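Local coordinates for protein tudor (PDB 4Q5W) that probably acts with Aubergine and AGO3 in piRNA-mediated repression of transposable elements and is required for forming primordial germ cells, at residues M28-I31 with C32-N36; Y94-P97 with Q98-L102; V55-A58 with D59-E62; S22-D25 with S26-D29. All coordinates share one frame; numbering follows the deposited sequence.

Interaction 1. Residues M28-I31 with C32-N36; sequences MDII and CEKLN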
ATOM      1  N   MET A  28      -6.161  12.705  -3.057  1.00 15.05           N
ATOM      2  CA  MET A  28      -4.910  12.373  -2.377  1.00 15.44           C
ATOM      3  C   MET A  28      -3.988  13.602  -2.337  1.00 14.75           C
ATOM      4  O   MET A  28      -3.353  13.889  -1.323  1.00 15.19           O
ATOM      5  CB  MET A  28      -4.206  11.198  -3.075  1.00 11.10           C
ATOM      6  CG  MET A  28      -3.021  10.619  -2.311  1.00 14.54           C
ATOM      7  SD  MET A  28      -3.505   9.779  -0.790  1.00 13.50           S
ATOM      8  CE  MET A  28      -3.010  10.964   0.471  1.00 15.60           C
ATOM      9  N   ASP A  29      -3.917  14.321  -3.449  1.00 18.32           N
ATOM     10  CA  ASP A  29      -3.081  15.515  -3.514  1.00 16.61           C
ATOM     11  C   ASP A  29      -3.515  16.561  -2.497  1.00 15.45           C
ATOM     12  O   ASP A  29      -2.668  17.188  -1.867  1.00 15.26           O
ATOM     13  CB  ASP A  29      -3.094  16.130  -4.910  1.00 19.92           C
ATOM     14  CG  ASP A  29      -2.284  15.329  -5.912  1.00 28.10           C
ATOM     15  OD1 ASP A  29      -1.629  14.342  -5.512  1.00 30.87           O
ATOM     16  OD2 ASP A  29      -2.301  15.698  -7.101  1.00 31.62           O
ATOM     17  N   ILE A  30      -4.826  16.752  -2.348  1.00 14.16           N
ATOM     18  CA  ILE A  30      -5.352  17.739  -1.400  1.00 13.32           C
ATOM     19  C   ILE A  30      -5.059  17.330   0.040  1.00 13.24           C
ATOM     20  O   ILE A  30      -4.731  18.172   0.877  1.00 17.75           O
ATOM     21  CB  ILE A  30      -6.875  17.955  -1.593  1.00 19.53           C
ATOM     22  CG1 ILE A  30      -7.143  18.666  -2.924  1.00 22.20           C
ATOM     23  CG2 ILE A  30      -7.448  18.778  -0.473  1.00 24.47           C
ATOM     24  CD1 ILE A  30      -8.567  18.510  -3.433  1.00 20.07           C
ATOM     25  N   ILE A  31      -5.170  16.037   0.331  1.00 13.36           N
ATOM     26  CA  ILE A  31      -4.862  15.541   1.675  1.00 11.80           C
ATOM     27  C   ILE A  31      -3.408  15.838   2.024  1.00 13.81           C
ATOM     28  O   ILE A  31      -3.122  16.406   3.083  1.00 13.83           O
ATOM     29  CB  ILE A  31      -5.165  14.032   1.822  1.00 11.85           C
ATOM     30  CG1 ILE A  31      -6.664  13.773   1.650  1.00 12.54           C
ATOM     31  CG2 ILE A  31      -4.664  13.501   3.161  1.00 17.00           C
ATOM     32  CD1 ILE A  31      -7.044  12.284   1.633  1.00 12.62           C
ATOM     33  N   CYS A  32      -2.504  15.482   1.113  1.00 13.21           N
ATOM     34  CA  CYS A  32      -1.072  15.729   1.293  0.70 13.02           C
ATOM     35  C   CYS A  32      -0.760  17.209   1.453  1.00 13.67           C
ATOM     36  O   CYS A  32       0.014  17.599   2.322  1.00 14.40           O
ATOM     37  CB  CYS A  32      -0.273  15.185   0.108  0.70 14.78           C
ATOM     38  SG  CYS A  32      -0.230  13.387  -0.017  0.70 15.44           S
ATOM     39  N   GLU A  33      -1.350  18.033   0.594  1.00 17.62           N
ATOM     40  CA  GLU A  33      -1.103  19.472   0.649  1.00 18.31           C
ATOM     41  C   GLU A  33      -1.566  20.044   1.983  1.00 18.35           C
ATOM     42  O   GLU A  33      -0.865  20.832   2.613  1.00 20.64           O
ATOM     43  CB  GLU A  33      -1.792  20.203  -0.505  1.00 22.79           C
ATOM     44  CG  GLU A  33      -1.983  21.682  -0.242  1.00 33.27           C
ATOM     45  CD  GLU A  33      -1.636  22.550  -1.428  1.00 48.92           C
ATOM     46  OE1 GLU A  33      -2.450  22.620  -2.376  1.00 50.39           O
ATOM     47  OE2 GLU A  33      -0.548  23.167  -1.409  1.00 57.11           O
ATOM     48  N   LYS A  34      -2.749  19.639   2.422  1.00 12.83           N
ATOM     49  CA  LYS A  34      -3.269  20.159   3.682  1.00 13.10           C
ATOM     50  C   LYS A  34      -2.459  19.689   4.896  1.00 20.01           C
ATOM     51  O   LYS A  34      -2.169  20.475   5.807  1.00 19.57           O
ATOM     52  CB  LYS A  34      -4.746  19.806   3.828  1.00 15.92           C
ATOM     53  CG  LYS A  34      -5.652  20.672   2.957  1.00 18.53           C
ATOM     54  CD  LYS A  34      -7.078  20.139   2.966  1.00 23.32           C
ATOM     55  CE  LYS A  34      -8.022  21.071   2.228  1.00 27.28           C
ATOM     56  NZ  LYS A  34      -8.184  22.359   2.951  1.00 33.96           N
ATOM     57  N   LEU A  35      -2.082  18.414   4.913  1.00 18.84           N
ATOM     58  CA  LEU A  35      -1.287  17.893   6.030  1.00 21.29           C
ATOM     59  C   LEU A  35       0.128  18.474   6.081  1.00 21.78           C
ATOM     60  O   LEU A  35       0.695  18.648   7.157  1.00 22.39           O
ATOM     61  CB  LEU A  35      -1.227  16.363   6.005  1.00 19.74           C
ATOM     62  CG  LEU A  35      -2.502  15.628   6.423  1.00 16.15           C
ATOM     63  CD1 LEU A  35      -2.302  14.133   6.299  1.00 13.05           C
ATOM     64  CD2 LEU A  35      -2.894  16.009   7.859  1.00 13.33           C
ATOM     65  N   ASN A  36       0.709  18.777   4.925  1.00 18.52           N
ATOM     66  CA  ASN A  36       2.075  19.293   4.913  1.00 20.14           C
ATOM     67  C   ASN A  36       2.188  20.814   4.832  1.00 24.77           C
ATOM     68  O   ASN A  36       3.291  21.350   4.712  1.00 27.14           O
ATOM     69  CB  ASN A  36       2.867  18.651   3.778  1.00 22.46           C
ATOM     70  CG  ASN A  36       3.096  17.175   4.005  1.00 24.60           C
ATOM     71  OD1 ASN A  36       3.997  16.782   4.742  1.00 20.45           O
ATOM     72  ND2 ASN A  36       2.272  16.347   3.379  1.00 26.91           N
TER
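C32 turns its backbone N-H back to M28 O, an almost straight helical bond (3.0 Å, 173°). On the same side the M28 chain, folded at chi2 and chi3, carries CE to 3.7 Å from C32 SG; C32 has a second conformer, so this methyl-sulfur touch is tentative. Both side chains also lie against Y84. E33 repeats the backbone pattern with D29 O, but its carboxylate swings away from the preceding turn. K34 binds I30 O in the same way and runs alongside I30, both side chains pointing the same way, with CE 3.6 Å from I30 CG2. Its CG sits beside its own backbone N (chi1 -76°), which lays the aliphatic part of the chain along that neighbour; NZ then makes a long, weak ion pair with E99. L35 bonds through N to I31 O (2.9 Å) and sets CD1 4.0 Å from I31 CG2, a parallel pair of branches that also packs on R65 of strand 63-71. At N36 the side chain folds back, so that C32 O receives both N36 N (2.9 Å) and N36 ND2 (2.8 Å), from opposite faces of its carbonyl plane. N36 OD1 accepts from F63 N. With both ends of its amide bonded, N36 is fixed in rotation and ties the last turn of helix 25-37 to the start of strand 63-71.

Interaction 2. Residues Y94-P97 with Q98-L102; sequences YELP and QEFTL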
ATOM      1  N   TYR A  94       0.450  13.147  16.024  1.00 13.89           N
ATOM      2  CA  TYR A  94      -0.259  14.418  15.930  1.00 13.21           C
ATOM      3  C   TYR A  94      -1.755  14.141  15.816  1.00 16.87           C
ATOM      4  O   TYR A  94      -2.162  13.059  15.375  1.00 13.61           O
ATOM      5  CB  TYR A  94       0.210  15.223  14.711  1.00 13.00           C
ATOM      6  CG  TYR A  94       1.682  15.543  14.701  1.00 15.00           C
ATOM      7  CD1 TYR A  94       2.604  14.637  14.181  1.00 14.76           C
ATOM      8  CD2 TYR A  94       2.154  16.754  15.197  1.00 16.67           C
ATOM      9  CE1 TYR A  94       3.950  14.927  14.162  1.00 15.94           C
ATOM     10  CE2 TYR A  94       3.502  17.053  15.184  1.00 18.55           C
ATOM     11  CZ  TYR A  94       4.392  16.132  14.667  1.00 18.33           C
ATOM     12  OH  TYR A  94       5.728  16.420  14.654  1.00 20.16           O
ATOM     13  N   GLU A  95      -2.567  15.115  16.217  1.00 13.83           N
ATOM     14  CA  GLU A  95      -4.016  15.009  16.079  1.00 12.51           C
ATOM     15  C   GLU A  95      -4.403  15.057  14.607  1.00 13.00           C
ATOM     16  O   GLU A  95      -3.806  15.786  13.826  1.00 16.08           O
ATOM     17  CB  GLU A  95      -4.722  16.151  16.817  1.00 18.12           C
ATOM     18  CG  GLU A  95      -4.280  16.374  18.251  1.00 20.29           C
ATOM     19  CD  GLU A  95      -4.729  15.277  19.208  1.00 24.16           C
ATOM     20  OE1 GLU A  95      -5.438  14.344  18.780  1.00 23.69           O
ATOM     21  OE2 GLU A  95      -4.370  15.352  20.402  1.00 25.42           O
ATOM     22  N   LEU A  96      -5.412  14.283  14.237  1.00 14.38           N
ATOM     23  CA  LEU A  96      -5.978  14.370  12.893  1.00 15.03           C
ATOM     24  C   LEU A  96      -6.913  15.573  12.809  1.00 16.39           C
ATOM     25  O   LEU A  96      -7.892  15.652  13.556  1.00 15.72           O
ATOM     26  CB  LEU A  96      -6.750  13.097  12.568  1.00 14.41           C
ATOM     27  CG  LEU A  96      -7.404  13.075  11.181  1.00 12.69           C
ATOM     28  CD1 LEU A  96      -6.327  12.950  10.117  1.00 12.81           C
ATOM     29  CD2 LEU A  96      -8.406  11.944  11.099  1.00 18.70           C
ATOM     30  N   PRO A  97      -6.615  16.520  11.908  1.00 12.82           N
ATOM     31  CA  PRO A  97      -7.498  17.679  11.760  1.00 16.53           C
ATOM     32  C   PRO A  97      -8.927  17.240  11.449  1.00 21.20           C
ATOM     33  O   PRO A  97      -9.127  16.259  10.719  1.00 16.93           O
ATOM     34  CB  PRO A  97      -6.890  18.430  10.572  1.00 18.74           C
ATOM     35  CG  PRO A  97      -5.429  18.093  10.637  1.00 16.53           C
ATOM     36  CD  PRO A  97      -5.400  16.637  11.075  1.00 12.52           C
ATOM     37  N   GLN A  98      -9.896  17.955  12.015  1.00 20.54           N
ATOM     38  CA  GLN A  98     -11.309  17.583  11.934  1.00 21.05           C
ATOM     39  C   GLN A  98     -11.836  17.363  10.515  1.00 18.54           C
ATOM     40  O   GLN A  98     -12.724  16.524  10.296  1.00 15.53           O
ATOM     41  CB  GLN A  98     -12.163  18.647  12.638  1.00 28.71           C
ATOM     42  CG  GLN A  98     -13.641  18.296  12.754  1.00 42.93           C
ATOM     43  CD  GLN A  98     -13.894  17.060  13.601  1.00 50.47           C
ATOM     44  OE1 GLN A  98     -13.026  16.617  14.359  1.00 52.84           O
ATOM     45  NE2 GLN A  98     -15.098  16.506  13.489  1.00 53.26           N
ATOM     46  N   GLU A  99     -11.301  18.118   9.563  1.00 16.70           N
ATOM     47  CA  GLU A  99     -11.788  18.067   8.178  1.00 17.60           C
ATOM     48  C   GLU A  99     -11.579  16.711   7.500  1.00 15.66           C
ATOM     49  O   GLU A  99     -12.181  16.438   6.455  1.00 16.46           O
ATOM     50  CB  GLU A  99     -11.159  19.185   7.338  1.00 20.31           C
ATOM     51  CG  GLU A  99      -9.636  19.128   7.251  1.00 24.55           C
ATOM     52  CD  GLU A  99      -9.056  20.227   6.382  1.00 32.74           C
ATOM     53  OE1 GLU A  99      -9.819  20.856   5.620  1.00 33.22           O
ATOM     54  OE2 GLU A  99      -7.832  20.469   6.460  1.00 33.48           O
ATOM     55  N   PHE A 100     -10.741  15.864   8.097  1.00 18.55           N
ATOM     56  CA  PHE A 100     -10.421  14.560   7.520  1.00 17.01           C
ATOM     57  C   PHE A 100     -11.174  13.400   8.155  1.00 15.97           C
ATOM     58  O   PHE A 100     -11.131  12.286   7.634  1.00 16.35           O
ATOM     59  CB  PHE A 100      -8.927  14.256   7.669  1.00 15.78           C
ATOM     60  CG  PHE A 100      -8.031  15.242   6.984  1.00 17.54           C
ATOM     61  CD1 PHE A 100      -7.900  15.235   5.602  1.00 16.26           C
ATOM     62  CD2 PHE A 100      -7.297  16.153   7.720  1.00 18.41           C
ATOM     63  CE1 PHE A 100      -7.071  16.138   4.969  1.00 12.77           C
ATOM     64  CE2 PHE A 100      -6.463  17.061   7.093  1.00 17.75           C
ATOM     65  CZ  PHE A 100      -6.348  17.048   5.714  1.00 17.73           C
ATOM     66  N   THR A 101     -11.861  13.655   9.270  1.00 16.18           N
ATOM     67  CA  THR A 101     -12.478  12.598  10.073  0.50 15.30           C
ATOM     68  C   THR A 101     -13.351  11.615   9.287  1.00 12.89           C
ATOM     69  O   THR A 101     -13.316  10.409   9.522  1.00 16.02           O
ATOM     70  CB  THR A 101     -13.322  13.201  11.208  0.50 16.60           C
ATOM     71  OG1 THR A 101     -12.534  14.158  11.928  0.50 15.77           O
ATOM     72  CG2 THR A 101     -13.807  12.110  12.154  0.50 17.63           C
ATOM     73  N   LEU A 102     -14.146  12.137   8.358  1.00 13.99           N
ATOM     74  CA  LEU A 102     -15.097  11.288   7.632  1.00 14.71           C
ATOM     75  C   LEU A 102     -14.629  10.839   6.249  1.00 16.92           C
ATOM     76  O   LEU A 102     -15.354  10.147   5.542  1.00 21.10           O
ATOM     77  CB  LEU A 102     -16.429  12.017   7.488  1.00 16.39           C
ATOM     78  CG  LEU A 102     -17.057  12.417   8.819  1.00 18.81           C
ATOM     79  CD1 LEU A 102     -18.184  13.390   8.581  1.00 21.68           C
ATOM     80  CD2 LEU A 102     -17.553  11.172   9.512  1.00 22.71           C
TER
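P97 and F100 meet through one edge of the phenyl ring: P97 CB is 3.7 Å from F100 CD2, and P97 CG lies in the ring plane beyond CE2, at 3.8 Å from that atom. L96 joins from another direction, its CD1 3.8 Å from F100 CB and oblique to the ring. E99 supplies the third neighbour, its CG standing 3.7 Å above the ring plane of F100, toward the rim. Behind these side chains is a type I turn in which F100 N donates to P97 O (3.1 Å, 166°) from above the carbonyl plane, 37° out of it. F100 CG lies beside its own backbone N (chi1 -61°), and this rotation turns the ring back so that its CD2-CE2 edge meets the proline that accepts the N-H, with P97 O also near the ring edge. A second turn follows, T101 N bonding to Q98 O; a further bond from T101 OG1 to that oxygen is doubtful, because T101 has a second conformer. Further out, the F100 ring packs on I31, K34 and L35 of helix 25-37 and on R65, while L96 and P97 rest on V54 and E95 forms a salt bridge with K43. Without the ring, as with an alanine at F100, P97, L96 and the helix residues would probably face a gap. The contact is apolar at its centre: the turn uses the N-H of F100, and the buried ring joins the loop between strands 87-90 and 108-112 to the helix.

Interaction 3. Residues V55-A58 with D59-E62; sequences VQFA and DDLE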
ATOM      1  N   VAL A  55       1.062  11.131  11.432  1.00 12.59           N
ATOM      2  CA  VAL A  55       2.469  10.982  11.793  1.00 16.02           C
ATOM      3  C   VAL A  55       3.380  11.571  10.728  1.00 18.12           C
ATOM      4  O   VAL A  55       2.961  11.761   9.584  1.00 16.18           O
ATOM      5  CB  VAL A  55       2.857   9.500  12.003  1.00 17.44           C
ATOM      6  CG1 VAL A  55       1.976   8.860  13.069  1.00 16.69           C
ATOM      7  CG2 VAL A  55       2.758   8.727  10.685  1.00 18.06           C
ATOM      8  N   GLN A  56       4.622  11.867  11.105  1.00 12.87           N
ATOM      9  CA  GLN A  56       5.652  12.188  10.121  1.00 17.25           C
ATOM     10  C   GLN A  56       6.338  10.894   9.701  1.00 18.73           C
ATOM     11  O   GLN A  56       6.733  10.102  10.550  1.00 20.26           O
ATOM     12  CB  GLN A  56       6.683  13.167  10.695  1.00 19.03           C
ATOM     13  CG  GLN A  56       7.720  13.657   9.679  1.00 21.49           C
ATOM     14  CD  GLN A  56       8.546  14.821  10.200  1.00 25.54           C
ATOM     15  OE1 GLN A  56       8.748  14.960  11.405  1.00 27.64           O
ATOM     16  NE2 GLN A  56       9.016  15.671   9.292  1.00 23.84           N
ATOM     17  N   PHE A  57       6.454  10.675   8.392  1.00 16.99           N
ATOM     18  CA  PHE A  57       7.118   9.488   7.849  1.00 16.25           C
ATOM     19  C   PHE A  57       8.607   9.788   7.743  1.00 18.86           C
ATOM     20  O   PHE A  57       9.000  10.781   7.136  1.00 17.95           O
ATOM     21  CB  PHE A  57       6.532   9.173   6.466  1.00 13.96           C
ATOM     22  CG  PHE A  57       6.964   7.845   5.874  1.00 18.52           C
ATOM     23  CD1 PHE A  57       7.389   6.799   6.672  1.00 18.02           C
ATOM     24  CD2 PHE A  57       6.902   7.650   4.497  1.00 24.75           C
ATOM     25  CE1 PHE A  57       7.767   5.580   6.106  1.00 19.92           C
ATOM     26  CE2 PHE A  57       7.272   6.441   3.920  1.00 19.01           C
ATOM     27  CZ  PHE A  57       7.705   5.407   4.721  1.00 18.41           C
ATOM     28  N   ALA A  58       9.438   8.939   8.339  1.00 18.75           N
ATOM     29  CA  ALA A  58      10.875   9.207   8.394  1.00 19.47           C
ATOM     30  C   ALA A  58      11.502   9.243   7.001  1.00 20.70           C
ATOM     31  O   ALA A  58      12.431  10.016   6.749  1.00 23.18           O
ATOM     32  CB  ALA A  58      11.577   8.172   9.253  1.00 21.87           C
ATOM     33  N   ASP A  59      10.981   8.410   6.105  1.00 18.55           N
ATOM     34  CA  ASP A  59      11.574   8.236   4.784  1.00 23.16           C
ATOM     35  C   ASP A  59      11.567   9.516   3.949  1.00 25.93           C
ATOM     36  O   ASP A  59      12.530   9.801   3.230  1.00 29.62           O
ATOM     37  CB  ASP A  59      10.867   7.121   4.020  1.00 25.33           C
ATOM     38  CG  ASP A  59      11.057   5.760   4.658  1.00 26.16           C
ATOM     39  OD1 ASP A  59      11.377   5.703   5.863  1.00 25.23           O
ATOM     40  OD2 ASP A  59      10.861   4.742   3.951  1.00 25.16           O
ATOM     41  N   ASP A  60      10.487  10.286   4.037  1.00 20.61           N
ATOM     42  CA  ASP A  60      10.389  11.510   3.240  1.00 24.37           C
ATOM     43  C   ASP A  60      10.131  12.775   4.053  1.00 22.43           C
ATOM     44  O   ASP A  60      10.023  13.859   3.489  1.00 22.68           O
ATOM     45  CB  ASP A  60       9.350  11.360   2.109  1.00 24.69           C
ATOM     46  CG  ASP A  60       7.948  11.036   2.619  1.00 24.72           C
ATOM     47  OD1 ASP A  60       7.651  11.296   3.805  1.00 18.88           O
ATOM     48  OD2 ASP A  60       7.131  10.532   1.815  1.00 24.35           O
ATOM     49  N   LEU A  61      10.036  12.627   5.376  1.00 23.46           N
ATOM     50  CA  LEU A  61       9.761  13.738   6.300  1.00 23.00           C
ATOM     51  C   LEU A  61       8.404  14.432   6.106  1.00 21.38           C
ATOM     52  O   LEU A  61       8.148  15.482   6.690  1.00 22.99           O
ATOM     53  CB  LEU A  61      10.898  14.774   6.300  1.00 26.43           C
ATOM     54  CG  LEU A  61      12.237  14.348   6.904  1.00 33.74           C
ATOM     55  CD1 LEU A  61      13.183  15.535   7.005  1.00 36.40           C
ATOM     56  CD2 LEU A  61      12.040  13.708   8.265  1.00 35.05           C
ATOM     57  N   GLU A  62       7.526  13.840   5.308  1.00 19.01           N
ATOM     58  CA  GLU A  62       6.195  14.401   5.115  1.00 16.08           C
ATOM     59  C   GLU A  62       5.162  13.780   6.049  1.00 17.45           C
ATOM     60  O   GLU A  62       5.415  12.752   6.683  1.00 16.51           O
ATOM     61  CB  GLU A  62       5.755  14.237   3.658  1.00 23.04           C
ATOM     62  CG  GLU A  62       6.552  15.097   2.682  1.00 26.58           C
ATOM     63  CD  GLU A  62       6.083  14.935   1.252  1.00 37.41           C
ATOM     64  OE1 GLU A  62       5.241  14.043   1.002  1.00 40.29           O
ATOM     65  OE2 GLU A  62       6.556  15.699   0.381  1.00 40.48           O
TER
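F57 and E62 close a β-hairpin between strands 52-56 and 63-71 of the Tudor core, an SH3-like fold, with A58 to L61 as the four-residue loop. Among the backbone bonds, F57 N to E62 O is short and straight (2.9 Å, 174°), nearly along the C=O axis; L61 N and D60 N also turn to F57 O, but both bonds are weak. L61 takes a left-handed helical conformation, which lets the chain reverse. One side chain adds to the closure: Q56, extended with CG anti to its N (chi1 -174°), carries NE2 to L61 O at 2.7 Å, the oxygen lying in its amide plane. Contacts with the F57 ring are of two sorts. D59 CB makes a CH-pi contact over one face, 3.8 Å from the centroid, and the D59 carboxylate continues the stack at 21° to the ring, with OD2 3.3 Å from F57 CZ. The D60 carboxylate instead stands almost perpendicular to the ring. F57 also touches L81, N86 and T88; its position matches an aromatic of the methylarginine cage in related extended Tudor domains, so a similar role here is possible. Replacing F57 with an alanine would probably strip D59 of its stacking surface and set that carboxylate free to turn. D60 OD2 is hydrogen-bonded to Y64 OH; D60 OD1 forms an Asx turn, accepting E62 N at 3.0 Å from above the carboxylate plane.

Interaction 4. Residues S22-D25 with S26-D29; sequences SEKD and SLMD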
ATOM      1  N   SER A  22      -7.471   6.015  -9.935  1.00 12.75           N
ATOM      2  CA  SER A  22      -7.202   7.349 -10.488  1.00 12.66           C
ATOM      3  C   SER A  22      -8.254   8.395 -10.146  1.00 13.41           C
ATOM      4  O   SER A  22      -7.939   9.583 -10.080  1.00 14.90           O
ATOM      5  CB  SER A  22      -6.960   7.294 -12.010  1.00 13.36           C
ATOM      6  OG  SER A  22      -8.145   7.004 -12.737  1.00 17.80           O
ATOM      7  N   GLU A  23      -9.494   7.956  -9.920  1.00 15.17           N
ATOM      8  CA  GLU A  23     -10.579   8.867  -9.535  1.00 18.48           C
ATOM      9  C   GLU A  23     -10.223   9.688  -8.293  1.00 15.75           C
ATOM     10  O   GLU A  23     -10.750  10.786  -8.102  1.00 15.38           O
ATOM     11  CB  GLU A  23     -11.880   8.096  -9.267  1.00 21.52           C
ATOM     12  CG  GLU A  23     -11.808   7.240  -8.004  1.00 23.56           C
ATOM     13  CD  GLU A  23     -13.143   6.644  -7.560  1.00 32.61           C
ATOM     14  OE1 GLU A  23     -14.158   6.800  -8.279  1.00 32.45           O
ATOM     15  OE2 GLU A  23     -13.160   6.009  -6.475  1.00 32.44           O
ATOM     16  N   LYS A  24      -9.332   9.155  -7.459  1.00 15.55           N
ATOM     17  CA  LYS A  24      -8.969   9.798  -6.192  1.00 15.28           C
ATOM     18  C   LYS A  24      -7.624  10.533  -6.191  1.00 15.15           C
ATOM     19  O   LYS A  24      -7.151  10.963  -5.131  1.00 11.54           O
ATOM     20  CB  LYS A  24      -8.955   8.760  -5.067  1.00 16.45           C
ATOM     21  CG  LYS A  24     -10.333   8.311  -4.608  1.00 20.63           C
ATOM     22  CD  LYS A  24     -10.187   7.373  -3.421  1.00 23.08           C
ATOM     23  CE  LYS A  24     -11.524   6.935  -2.851  1.00 28.56           C
ATOM     24  NZ  LYS A  24     -11.284   5.907  -1.782  1.00 29.21           N
ATOM     25  N   ASP A  25      -6.992  10.679  -7.352  1.00 14.40           N
ATOM     26  CA  ASP A  25      -5.677  11.328  -7.385  1.00 15.51           C
ATOM     27  C   ASP A  25      -5.687  12.760  -6.840  1.00 12.85           C
ATOM     28  O   ASP A  25      -4.787  13.150  -6.091  1.00 17.39           O
ATOM     29  CB  ASP A  25      -5.097  11.338  -8.799  1.00 16.02           C
ATOM     30  CG  ASP A  25      -4.676   9.969  -9.263  1.00 20.61           C
ATOM     31  OD1 ASP A  25      -4.527   9.062  -8.413  1.00 17.56           O
ATOM     32  OD2 ASP A  25      -4.479   9.812 -10.486  1.00 21.83           O
ATOM     33  N   SER A  26      -6.696  13.540  -7.211  1.00 13.35           N
ATOM     34  CA  SER A  26      -6.784  14.924  -6.758  1.00 13.81           C
ATOM     35  C   SER A  26      -7.093  14.977  -5.277  1.00 14.55           C
ATOM     36  O   SER A  26      -6.598  15.853  -4.576  1.00 14.19           O
ATOM     37  CB  SER A  26      -7.846  15.718  -7.526  1.00 14.87           C
ATOM     38  OG  SER A  26      -7.446  15.940  -8.866  1.00 22.63           O
ATOM     39  N   LEU A  27      -7.924  14.045  -4.809  1.00 13.94           N
ATOM     40  CA  LEU A  27      -8.230  13.958  -3.384  1.00 12.28           C
ATOM     41  C   LEU A  27      -6.976  13.640  -2.574  1.00 15.08           C
ATOM     42  O   LEU A  27      -6.762  14.220  -1.514  1.00 16.58           O
ATOM     43  CB  LEU A  27      -9.307  12.904  -3.110  1.00 12.11           C
ATOM     44  CG  LEU A  27      -9.553  12.577  -1.630  1.00 16.90           C
ATOM     45  CD1 LEU A  27     -10.029  13.812  -0.868  1.00 18.62           C
ATOM     46  CD2 LEU A  27     -10.537  11.424  -1.471  1.00 19.65           C
ATOM     47  N   MET A  28      -6.161  12.705  -3.057  1.00 15.05           N
ATOM     48  CA  MET A  28      -4.910  12.373  -2.377  1.00 15.44           C
ATOM     49  C   MET A  28      -3.988  13.602  -2.337  1.00 14.75           C
ATOM     50  O   MET A  28      -3.353  13.889  -1.323  1.00 15.19           O
ATOM     51  CB  MET A  28      -4.206  11.198  -3.075  1.00 11.10           C
ATOM     52  CG  MET A  28      -3.021  10.619  -2.311  1.00 14.54           C
ATOM     53  SD  MET A  28      -3.505   9.779  -0.790  1.00 13.50           S
ATOM     54  CE  MET A  28      -3.010  10.964   0.471  1.00 15.60           C
ATOM     55  N   ASP A  29      -3.917  14.321  -3.449  1.00 18.32           N
ATOM     56  CA  ASP A  29      -3.081  15.515  -3.514  1.00 16.61           C
ATOM     57  C   ASP A  29      -3.515  16.561  -2.497  1.00 15.45           C
ATOM     58  O   ASP A  29      -2.668  17.188  -1.867  1.00 15.26           O
ATOM     59  CB  ASP A  29      -3.094  16.130  -4.910  1.00 19.92           C
ATOM     60  CG  ASP A  29      -2.284  15.329  -5.912  1.00 28.10           C
ATOM     61  OD1 ASP A  29      -1.629  14.342  -5.512  1.00 30.87           O
ATOM     62  OD2 ASP A  29      -2.301  15.698  -7.101  1.00 31.62           O
TER
HETATM   63  O   HOH W   1      -9.707  13.016  -6.833  1.00 12.62           O
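K24 and D25 hand the chain from a short 3-10 turn into helix 25-37, and their carbonyls meet M28 and D29 one turn on. The close part of the contact is here. M28 N donates to K24 O at 2.9 Å (163°), while M28 CB points toward the preceding turn and nestles between K24 O and D25 O, 3.6 Å from each. D29 N donates to D25 O (3.0 Å), and D29 CG comes within 3.3 Å of the same oxygen because chi1 of -74° keeps the carboxylate beside its own backbone N. M28 then carries its end away to pack on D83, Y84 and V106. The other side is looser. K24 CG and L27 CD2 only graze at 4.4 Å, and between E23 and L27 a water fills in, donating to E23 O (2.8 Å) and accepting from L27 N (2.9 Å). K24 occupies the N-cap position, yet its extended side chain leaves in another direction, and NZ bonds to V106 O with E108 as a long, weak second partner. S26 and E23 face outward, and E23 N binds a buffer molecule probably from the crystallisation liquor. D25 and D29, one turn apart, have their OD1 atoms 6.7 Å from each other; at that distance any repulsion is probably mild, and the helix N-terminus would probably favour the charge of D25. The water bridges L27 N to E23 O, so solvent probably takes part in satisfying the start of the helix.

How the interactions relate
These contacts belong to the ninth extended Tudor domain of the longer protein. Along the chain the order is interaction 4, 1, 3, 2. Interactions 4 and 1 are successive turns of helix 25-37, with centres about 10 Å apart and M28 and D29 in common. In extended Tudor domains this helix links the staphylococcal-nuclease-like part to the Tudor core, and the other two contacts touch its C-terminal half. Interaction 2, about 12 Å from interaction 1 between centres, packs its aromatic ring on the helix. Interaction 3, about 13 Å from it, meets N36 through E62. Interactions 3 and 4 lie about 20 Å apart and do not touch, so the helix spans the distance between hairpin and first turn.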